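Local coordinates for protein multi-copper Oxidase CueO (Ochrobactrum, PDB 6EVG) that oxidises lignin model compounds and lignosulfonate as a laccase-like multicopper oxidase, probably coupling this to the reduction of dioxygen to water, at residues R178-I181 / K185-E188; T43-H46 / S52-A55; A57-N60 / G65-V68; V259-I264 / L285-D290. One frame throughout, in Å; residues are numbered along the deposited sequence.

Contact 1 (R178-I181 / K185-E188)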
loop_
_atom_site.group_PDB
_atom_site.type_symbol
_atom_site.label_atom_id
_atom_site.label_comp_id
_atom_site.label_asym_id
_atom_site.label_seq_id
_atom_site.Cartn_x
_atom_site.Cartn_y
_atom_site.Cartn_z
ATOM N N ARG A 178 -1.418 -11.397 -11.235
ATOM C CA ARG A 178 -1.099 -12.787 -11.042
ATOM C C ARG A 178 -0.492 -13.379 -12.325
ATOM O O ARG A 178 -1.038 -13.237 -13.416
ATOM C CB ARG A 178 -2.370 -13.611 -10.789
ATOM C CG ARG A 178 -3.110 -13.275 -9.514
ATOM C CD ARG A 178 -2.314 -13.625 -8.247
ATOM N NE ARG A 178 -2.040 -15.035 -8.196
ATOM C CZ ARG A 178 -1.666 -15.661 -7.079
ATOM N NH1 ARG A 178 -1.459 -14.991 -5.987
ATOM N NH2 ARG A 178 -1.539 -16.995 -7.091
ATOM N N ARG A 179 0.634 -14.093 -12.159
ATOM C CA ARG A 179 1.151 -14.970 -13.200
ATOM C C ARG A 179 0.389 -16.304 -13.209
ATOM O O ARG A 179 0.246 -16.899 -14.279
ATOM C CB ARG A 179 2.656 -15.169 -13.028
ATOM C CG ARG A 179 3.337 -15.994 -14.080
ATOM C CD ARG A 179 4.833 -15.959 -14.049
ATOM N NE ARG A 179 5.307 -14.582 -14.225
ATOM C CZ ARG A 179 6.551 -14.145 -14.011
ATOM N NH1 ARG A 179 7.489 -15.004 -13.663
ATOM N NH2 ARG A 179 6.854 -12.879 -14.157
ATOM N N VAL A 180 -0.016 -16.765 -12.028
ATOM C CA VAL A 180 -0.591 -18.085 -11.860
ATOM C C VAL A 180 -1.918 -17.976 -11.112
ATOM O O VAL A 180 -1.966 -17.409 -10.012
ATOM C CB VAL A 180 0.373 -18.991 -11.092
ATOM C CG1 VAL A 180 -0.245 -20.370 -10.856
ATOM C CG2 VAL A 180 1.718 -19.103 -11.835
ATOM N N ILE A 181 -2.971 -18.530 -11.711
ATOM C CA ILE A 181 -4.270 -18.633 -11.058
ATOM C C ILE A 181 -4.729 -20.071 -10.831
ATOM O O ILE A 181 -5.790 -20.299 -10.230
ATOM C CB ILE A 181 -5.338 -17.754 -11.760
ATOM C CG1 ILE A 181 -5.491 -18.140 -13.231
ATOM C CG2 ILE A 181 -4.987 -16.281 -11.646
ATOM C CD1 ILE A 181 -6.003 -19.451 -13.598
ATOM N N LYS A 185 2.412 -23.790 -7.817
ATOM C CA LYS A 185 3.671 -23.021 -8.042
ATOM C C LYS A 185 3.263 -21.640 -8.473
ATOM O O LYS A 185 3.094 -21.389 -9.670
ATOM C CB LYS A 185 4.553 -23.730 -9.072
ATOM C CG LYS A 185 5.035 -25.078 -8.624
ATOM C CD LYS A 185 5.946 -25.638 -9.700
ATOM C CE LYS A 185 6.618 -26.912 -9.294
ATOM N NZ LYS A 185 7.432 -27.328 -10.485
ATOM N N VAL A 186 2.989 -20.767 -7.501
ATOM C CA VAL A 186 2.367 -19.479 -7.787
ATOM C C VAL A 186 3.374 -18.321 -7.852
ATOM O O VAL A 186 3.117 -17.337 -8.555
ATOM C CB VAL A 186 1.225 -19.148 -6.822
ATOM C CG1 VAL A 186 0.118 -20.172 -6.945
ATOM C CG2 VAL A 186 1.693 -19.034 -5.381
ATOM N N TYR A 187 4.482 -18.407 -7.115
ATOM C CA TYR A 187 5.490 -17.343 -7.062
ATOM C C TYR A 187 6.855 -17.933 -7.283
ATOM O O TYR A 187 7.451 -18.484 -6.379
ATOM C CB TYR A 187 5.437 -16.566 -5.746
ATOM C CG TYR A 187 6.460 -15.436 -5.671
ATOM C CD1 TYR A 187 6.343 -14.303 -6.449
ATOM C CD2 TYR A 187 7.615 -15.549 -4.898
ATOM C CE1 TYR A 187 7.317 -13.317 -6.458
ATOM C CE2 TYR A 187 8.582 -14.602 -4.891
ATOM C CZ TYR A 187 8.456 -13.474 -5.679
ATOM O OH TYR A 187 9.479 -12.545 -5.713
ATOM N N GLU A 188 7.295 -17.910 -8.552
ATOM C CA GLU A 188 8.520 -18.542 -8.969
ATOM C C GLU A 188 9.343 -17.537 -9.776
ATOM O O GLU A 188 9.461 -17.632 -11.037
ATOM C CB GLU A 188 8.219 -19.796 -9.811
ATOM C CG GLU A 188 7.374 -20.797 -9.079
ATOM C CD GLU A 188 8.078 -21.477 -7.945
ATOM O OE1 GLU A 188 9.289 -21.691 -8.062
ATOM O OE2 GLU A 188 7.379 -21.846 -6.932
HETATM O O HOH W 1 7.744 -17.897 -13.262
HETATM O O HOH W 2 1.209 -15.550 -9.671
#
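The carbonyl oxygen of Val180 is held by two nitrogens of a single arginine: Arg178 NE and Arg178 NH2 both donate to Val180 O, each over 3.0 Å. The oxygen lies in the guanidinium plane, off its NE and NH2 edge, and the two donors come to it from opposite faces of the carbonyl. Sharing one acceptor bends both bonds, to 149° and 146° at hydrogen, but the pair should restrain the guanidinium from rotating. Arginine suits the place because its chain can curl back, with the first three torsions all near -60°. The curl also carries Arg178 NH2 to within 3.5 Å of Val186 CB, so the flat group is wedged against a buried valine. Val180 adds an apolar touch, its CG1 lying 3.9 Å from Val186 CG1 where the two side chains cross at about a right angle, while Val180 CG2 rests 3.4 Å from Lys185 O.

Replacing Arg178 by a leucine would probably leave Val180 O without either donor and the turn after strand 170-178 freer to shift.

No direct hydrogen bond joins 178-181 to 185-188; the polar links between them run through water. One water accepts from Val180 N over 2.9 Å and donates to Val186 O over 2.8 Å, and another links Arg179 NH1 to Glu188 O. Arg179 also forms a salt bridge with Asp193 in helix 191-196, while Val186 packs on Leu144 of helix 138-144. The loop is therefore held from within by an arginine curled back onto its own segment and bridged by water, which implies a shape fixed by polar bonds more than by a large apolar core.

Contact 2 (T43-H46 / S52-A55)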
loop_
_atom_site.group_PDB
_atom_site.type_symbol
_atom_site.label_atom_id
_atom_site.label_comp_id
_atom_site.label_asym_id
_atom_site.label_seq_id
_atom_site.Cartn_x
_atom_site.Cartn_y
_atom_site.Cartn_z
ATOM N N THR A 43 -2.283 -20.473 5.582
ATOM C CA THR A 43 -2.278 -20.930 4.192
ATOM C C THR A 43 -3.633 -21.485 3.804
ATOM O O THR A 43 -4.450 -21.853 4.655
ATOM C CB THR A 43 -1.160 -21.934 3.897
ATOM O OG1 THR A 43 -1.410 -23.083 4.690
ATOM C CG2 THR A 43 0.229 -21.368 4.147
ATOM N N GLY A 44 -3.849 -21.601 2.496
ATOM C CA GLY A 44 -5.077 -22.233 2.018
ATOM C C GLY A 44 -5.008 -22.353 0.491
ATOM O O GLY A 44 -3.920 -22.391 -0.081
ATOM N N ARG A 45 -6.201 -22.338 -0.121
ATOM C CA ARG A 45 -6.327 -22.303 -1.568
ATOM C C ARG A 45 -7.393 -21.295 -1.890
ATOM O O ARG A 45 -8.348 -21.119 -1.126
ATOM C CB ARG A 45 -6.673 -23.692 -2.155
ATOM C CG ARG A 45 -5.677 -24.765 -1.770
ATOM C CD ARG A 45 -5.968 -26.067 -2.402
ATOM N NE ARG A 45 -5.692 -25.995 -3.823
ATOM C CZ ARG A 45 -4.466 -25.976 -4.350
ATOM N NH1 ARG A 45 -3.440 -26.091 -3.583
ATOM N NH2 ARG A 45 -4.255 -25.870 -5.651
ATOM N N HIS A 46 -7.240 -20.667 -3.065
ATOM C CA HIS A 46 -8.137 -19.560 -3.448
ATOM C C HIS A 46 -8.471 -19.633 -4.930
ATOM O O HIS A 46 -7.578 -19.848 -5.752
ATOM C CB HIS A 46 -7.464 -18.229 -3.103
ATOM C CG HIS A 46 -8.239 -17.030 -3.521
ATOM N ND1 HIS A 46 -9.336 -16.570 -2.843
ATOM C CD2 HIS A 46 -8.073 -16.220 -4.598
ATOM C CE1 HIS A 46 -9.807 -15.493 -3.471
ATOM N NE2 HIS A 46 -9.053 -15.252 -4.528
ATOM N N SER A 52 -11.164 -22.660 -11.254
ATOM C CA SER A 52 -9.790 -22.932 -10.927
ATOM C C SER A 52 -9.519 -22.478 -9.492
ATOM O O SER A 52 -10.282 -21.762 -8.883
ATOM C CB SER A 52 -8.855 -22.202 -11.845
ATOM O OG SER A 52 -9.134 -20.856 -11.943
ATOM N N GLU A 53 -8.370 -22.950 -8.987
ATOM C CA GLU A 53 -7.925 -22.587 -7.647
ATOM C C GLU A 53 -6.396 -22.707 -7.606
ATOM O O GLU A 53 -5.816 -23.515 -8.350
ATOM C CB GLU A 53 -8.617 -23.628 -6.824
ATOM C CG GLU A 53 -8.541 -23.486 -5.420
ATOM C CD GLU A 53 -9.163 -24.728 -4.714
ATOM O OE1 GLU A 53 -8.535 -25.811 -4.572
ATOM O OE2 GLU A 53 -10.332 -24.623 -4.376
ATOM N N ALA A 54 -5.774 -21.944 -6.701
ATOM C CA ALA A 54 -4.320 -21.962 -6.556
ATOM C C ALA A 54 -3.952 -21.922 -5.079
ATOM O O ALA A 54 -4.704 -21.429 -4.230
ATOM C CB ALA A 54 -3.656 -20.815 -7.275
ATOM N N ALA A 55 -2.741 -22.400 -4.785
ATOM C CA ALA A 55 -2.204 -22.242 -3.416
ATOM C C ALA A 55 -2.138 -20.780 -3.033
ATOM O O ALA A 55 -1.810 -19.930 -3.868
ATOM C CB ALA A 55 -0.800 -22.815 -3.376
#
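Arg45 and Glu53 cross at about a right angle over the end of a beta hairpin, with guanidinium and carboxylate planes turned 65° apart. They meet through one bond, a salt bridge in which Arg45 NE donates to Glu53 OE1 over 2.9 Å. The acceptor lies in the guanidinium plane, whereas the donor comes to OE1 on its anti side and 30° out of the carboxylate plane, so this is a single-point contact and not a two-pronged pairing. Glu53 spans the gap with an extended chain; Arg45 bends at chi3 (71°), which lays one guanidinium face over the Ala54-Ala55 peptide, with Ala55 N 3.9 Å from Arg45 NH2. Ala55 suits this approach because its small side chain does not obstruct it; that of Ala54 fits a buried site beside Val186.

Beneath the charges runs an antiparallel ladder. His46 and Ala54 form a hydrogen-bonded pair, His46 N to Ala54 O and Ala54 N to His46 O, both 2.9 Å; Arg45 and Ala55 form the adjoining non-hydrogen-bonded pair. The His46 imidazole, on the Ala54 face, stacks on Tyr63, meets Phe48 edge-to-face and bonds through NE2 to Gly207 O.

Arg45 NH1 is salt-bridged to Asp184. An alanine in place of Glu53 would probably leave Arg45 NE without its carboxylate mate and the guanidinium held by Asp184 with less help from the hairpin. Gly183 shares backbone hydrogen bonds with Glu53 and Ala55. Paired with two carboxylates, through NE and NH1, the arginine charge is probably well balanced, and the hairpin end is tied by ionic bonds as well as by its backbone.

Contact 3 (A57-N60 / G65-V68)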
loop_
_atom_site.group_PDB
_atom_site.type_symbol
_atom_site.label_atom_id
_atom_site.label_comp_id
_atom_site.label_asym_id
_atom_site.label_seq_id
_atom_site.Cartn_x
_atom_site.Cartn_y
_atom_site.Cartn_z
ATOM N N ALA A 57 -2.307 -17.788 0.698
ATOM C CA ALA A 57 -2.306 -17.528 2.132
ATOM C C ALA A 57 -3.024 -16.228 2.358
ATOM O O ALA A 57 -3.028 -15.355 1.493
ATOM C CB ALA A 57 -0.885 -17.479 2.693
ATOM N N GLY A 58 -3.617 -16.076 3.538
ATOM C CA GLY A 58 -4.361 -14.894 3.872
ATOM C C GLY A 58 -4.497 -14.698 5.342
ATOM O O GLY A 58 -3.838 -15.362 6.143
ATOM N N ILE A 59 -5.381 -13.764 5.704
ATOM C CA ILE A 59 -5.638 -13.390 7.085
ATOM C C ILE A 59 -7.110 -13.652 7.348
ATOM O O ILE A 59 -7.994 -13.109 6.652
ATOM C CB ILE A 59 -5.266 -11.920 7.374
ATOM C CG1 ILE A 59 -3.815 -11.646 6.947
ATOM C CG2 ILE A 59 -5.528 -11.602 8.828
ATOM C CD1 ILE A 59 -3.352 -10.241 7.136
ATOM N N ASN A 60 -7.406 -14.516 8.333
ATOM C CA ASN A 60 -8.782 -14.904 8.609
ATOM C C ASN A 60 -9.455 -15.524 7.369
ATOM O O ASN A 60 -10.685 -15.431 7.191
ATOM C CB ASN A 60 -9.620 -13.791 9.178
ATOM C CG ASN A 60 -9.105 -13.270 10.489
ATOM O OD1 ASN A 60 -8.236 -13.886 11.140
ATOM N ND2 ASN A 60 -9.638 -12.152 10.948
ATOM N N GLY A 65 -7.726 -10.340 3.393
ATOM C CA GLY A 65 -7.956 -10.183 4.810
ATOM C C GLY A 65 -9.089 -9.228 5.056
ATOM O O GLY A 65 -9.696 -8.680 4.136
ATOM N N PRO A 66 -9.428 -9.018 6.331
ATOM C CA PRO A 66 -10.502 -8.092 6.693
ATOM C C PRO A 66 -10.111 -6.632 6.467
ATOM O O PRO A 66 -8.931 -6.297 6.353
ATOM C CB PRO A 66 -10.700 -8.351 8.175
ATOM C CG PRO A 66 -9.328 -8.762 8.649
ATOM C CD PRO A 66 -8.784 -9.578 7.506
ATOM N N LEU A 67 -11.145 -5.785 6.502
ATOM C CA LEU A 67 -10.968 -4.333 6.717
ATOM C C LEU A 67 -11.247 -4.075 8.185
ATOM O O LEU A 67 -12.369 -4.268 8.659
ATOM C CB LEU A 67 -11.853 -3.520 5.783
ATOM C CG LEU A 67 -11.616 -1.992 5.882
ATOM C CD1 LEU A 67 -11.770 -1.322 4.556
ATOM C CD2 LEU A 67 -12.435 -1.339 6.954
ATOM N N VAL A 68 -10.185 -3.732 8.904
ATOM C CA VAL A 68 -10.244 -3.398 10.327
ATOM C C VAL A 68 -10.528 -1.907 10.444
ATOM O O VAL A 68 -9.807 -1.085 9.900
ATOM C CB VAL A 68 -8.923 -3.752 11.028
ATOM C CG1 VAL A 68 -8.985 -3.375 12.505
ATOM C CG2 VAL A 68 -8.588 -5.206 10.836
#
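The chain leaves strand 54-59 of one sheet and enters strand 67-71 of another here, in a short connection within the first cupredoxin-like domain. Ile59, the last residue of its strand, faces Gly65 and Pro66 at the start of the next segment. Its carbonyl oxygen takes a CA-H...O contact from Gly65 CA, 3.5 Å from Ile59 O and nearly straight, at 156°. Glycine suits the spot: any CB on Gly65 would press into Ile59 CB and collide with the ring of Pro66.

Pro66 brings the rim of its ring to the isoleucine, with CD 4.1 Å from Ile59 CG2. That branch stands anti to the backbone N, which directs it at the proline while CG1 takes another course. Leu39 of strand 36-46 touches both side chains, joining them in one apolar patch. Asn60 crosses the ring at about a right angle, its ND2 4.1 Å from Pro66 CG, but its amide is engaged by the backbone of strand 36-46: OD1 accepts from Lys40 N and ND2 donates to Lys38 O. With positive phi (58°), Asn60 adopts a left-handed backbone conformation in which the chain turns off its strand. Such a crossing from sheet to sheet, packed with apolar side chains, belongs to the beta sandwich of the cupredoxin fold.

Contact 4 (V259-I264 / L285-D290)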
loop_
_atom_site.group_PDB
_atom_site.type_symbol
_atom_site.label_atom_id
_atom_site.label_comp_id
_atom_site.label_asym_id
_atom_site.label_seq_id
_atom_site.Cartn_x
_atom_site.Cartn_y
_atom_site.Cartn_z
ATOM N N VAL A 259 -9.055 13.952 -11.363
ATOM C CA VAL A 259 -8.106 13.460 -12.344
ATOM C C VAL A 259 -8.825 12.536 -13.314
ATOM O O VAL A 259 -9.817 11.912 -12.968
ATOM C CB VAL A 259 -6.892 12.793 -11.745
ATOM C CG1 VAL A 259 -6.145 13.701 -10.774
ATOM C CG2 VAL A 259 -7.250 11.545 -11.073
ATOM N N GLU A 260 -8.337 12.512 -14.556
ATOM C CA GLU A 260 -8.898 11.575 -15.540
ATOM C C GLU A 260 -8.237 10.222 -15.523
ATOM O O GLU A 260 -8.841 9.242 -16.009
ATOM C CB GLU A 260 -8.874 12.203 -16.928
ATOM C CG GLU A 260 -9.635 13.510 -17.031
ATOM C CD GLU A 260 -9.608 14.018 -18.466
ATOM O OE1 GLU A 260 -8.600 14.698 -18.839
ATOM O OE2 GLU A 260 -10.539 13.669 -19.193
ATOM N N ARG A 261 -6.998 10.144 -15.019
ATOM C CA ARG A 261 -6.284 8.864 -14.921
ATOM C C ARG A 261 -5.378 9.019 -13.689
ATOM O O ARG A 261 -4.864 10.093 -13.445
ATOM C CB ARG A 261 -5.497 8.522 -16.178
ATOM C CG ARG A 261 -4.922 7.093 -16.114
ATOM C CD ARG A 261 -4.186 6.717 -17.314
ATOM N NE ARG A 261 -5.016 6.577 -18.516
ATOM C CZ ARG A 261 -5.402 5.408 -19.044
ATOM N NH1 ARG A 261 -5.268 4.271 -18.371
ATOM N NH2 ARG A 261 -5.938 5.373 -20.256
ATOM N N LEU A 262 -5.307 7.986 -12.878
ATOM C CA LEU A 262 -4.625 8.017 -11.577
ATOM C C LEU A 262 -3.556 6.929 -11.479
ATOM O O LEU A 262 -3.848 5.767 -11.656
ATOM C CB LEU A 262 -5.665 7.818 -10.483
ATOM C CG LEU A 262 -5.108 7.672 -9.042
ATOM C CD1 LEU A 262 -4.437 8.966 -8.584
ATOM C CD2 LEU A 262 -6.268 7.354 -8.121
ATOM N N THR A 263 -2.302 7.342 -11.239
ATOM C CA THR A 263 -1.226 6.356 -11.040
ATOM C C THR A 263 -1.174 5.918 -9.580
ATOM O O THR A 263 -1.187 6.795 -8.686
ATOM C CB THR A 263 0.126 6.908 -11.480
ATOM O OG1 THR A 263 0.072 7.127 -12.912
ATOM C CG2 THR A 263 1.279 6.006 -11.127
ATOM N N ILE A 264 -1.083 4.624 -9.337
ATOM C CA ILE A 264 -0.952 4.064 -7.999
ATOM C C ILE A 264 0.124 3.013 -8.049
ATOM O O ILE A 264 0.009 2.011 -8.760
ATOM C CB ILE A 264 -2.278 3.490 -7.466
ATOM C CG1 ILE A 264 -3.488 4.367 -7.750
ATOM C CG2 ILE A 264 -2.171 3.190 -5.983
ATOM C CD1 ILE A 264 -4.777 3.825 -7.460
ATOM N N LEU A 285 -10.189 0.623 -16.008
ATOM C CA LEU A 285 -9.121 0.209 -16.893
ATOM C C LEU A 285 -7.776 0.654 -16.360
ATOM O O LEU A 285 -7.710 1.649 -15.616
ATOM C CB LEU A 285 -9.257 0.845 -18.293
ATOM C CG LEU A 285 -10.653 0.643 -18.950
ATOM C CD1 LEU A 285 -10.660 1.384 -20.301
ATOM C CD2 LEU A 285 -10.953 -0.798 -19.200
ATOM N N THR A 286 -6.691 -0.033 -16.734
ATOM C CA THR A 286 -5.344 0.451 -16.453
ATOM C C THR A 286 -4.467 0.354 -17.692
ATOM O O THR A 286 -4.528 -0.643 -18.416
ATOM C CB THR A 286 -4.648 -0.377 -15.322
ATOM O OG1 THR A 286 -3.337 0.181 -15.064
ATOM C CG2 THR A 286 -4.602 -1.866 -15.576
ATOM N N TYR A 287 -3.549 1.299 -17.855
ATOM C CA TYR A 287 -2.488 1.045 -18.839
ATOM C C TYR A 287 -1.770 -0.252 -18.425
ATOM O O TYR A 287 -1.564 -0.537 -17.237
ATOM C CB TYR A 287 -1.448 2.151 -18.891
ATOM C CG TYR A 287 -1.882 3.464 -19.529
ATOM C CD1 TYR A 287 -2.597 3.514 -20.708
ATOM C CD2 TYR A 287 -1.436 4.641 -19.020
ATOM C CE1 TYR A 287 -2.902 4.687 -21.325
ATOM C CE2 TYR A 287 -1.724 5.883 -19.633
ATOM C CZ TYR A 287 -2.479 5.874 -20.794
ATOM O OH TYR A 287 -2.772 7.072 -21.401
ATOM N N GLY A 288 -1.357 -1.058 -19.413
ATOM C CA GLY A 288 -0.736 -2.342 -19.150
ATOM C C GLY A 288 0.720 -2.257 -18.827
ATOM O O GLY A 288 1.321 -3.304 -18.499
ATOM N N ASP A 289 1.319 -1.082 -18.973
ATOM C CA ASP A 289 2.756 -0.893 -18.644
ATOM C C ASP A 289 2.949 0.563 -18.244
ATOM O O ASP A 289 1.958 1.269 -18.057
ATOM C CB ASP A 289 3.611 -1.340 -19.811
ATOM C CG ASP A 289 3.329 -0.540 -21.060
ATOM O OD1 ASP A 289 3.047 0.663 -20.938
ATOM O OD2 ASP A 289 3.382 -1.096 -22.183
ATOM N N ASP A 290 4.200 0.974 -18.050
ATOM C CA ASP A 290 4.534 2.318 -17.607
ATOM C C ASP A 290 4.837 3.276 -18.776
ATOM O O ASP A 290 5.308 4.400 -18.539
ATOM C CB ASP A 290 5.704 2.269 -16.621
ATOM C CG ASP A 290 5.310 1.627 -15.308
ATOM O OD1 ASP A 290 4.191 1.733 -14.884
ATOM O OD2 ASP A 290 6.149 0.976 -14.679
#
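Arg261 and Tyr287 account for most of the surface buried here, and they meet face to face. The guanidinium lies flat on the phenol ring, the centres 3.5 Å apart and the planes only 9° from parallel, so the pair is both a stack and a cation-pi contact. Arg261 CZ stands over the ring face, Arg261 NH2 comes 3.3 Å from Tyr287 CE1, and on the other flank Arg261 CD lies 3.5 Å from Tyr287 CE2, so methylene and charged group alike use the aromatic surface. The arginine reaches this far because CG is anti to the backbone N (chi1 -172°) and the chain stays extended until it bends at chi3. Tyrosine suits the place by offering a broad, electron-rich face.

No hydrogen bond joins the segments. Arg261 NH1 instead forms a salt bridge with Asp295 and a bond to His234 O, which probably help to fix the plane of the group, while NH2 lies close to the like charge of Arg236. Thr286, whose carbonyl carbon lies at the guanidinium edge, donates from OG1 to Tyr287 O over 2.9 Å and accepts from His234 N.

Strand 262-264 is an edge strand of its sheet and strand 233-237 runs between it and strand 282-287; Arg261 thus reaches over strand 233-237 to Tyr287, with Asp295 on strand 295-303 beyond.

How the contacts relate
Contacts 1, 2 and 3 form a chain of neighbours. Contacts 1 and 2 have centres 11 Å apart and touch directly, Val186 CG1 lying 3.6 Å from Ala55 O and 3.8 Å from Ala54 CB, so the loop of contact 1 packs on the hairpin of contact 2. Contacts 2 and 3 share strand 54-59, one at each end, with centres 15 Å apart, and touch where Thr43 CA lies 4.0 Å from Ala57 CB. Contact 4 stands apart, about 11 Å from contact 1 at nearest atoms. None supplies a ligand to the copper bound by His434, Cys490 and His495; contact 1 is linked toward that site through Tyr187, whose OH bonds to Glu494, next in sequence to His495.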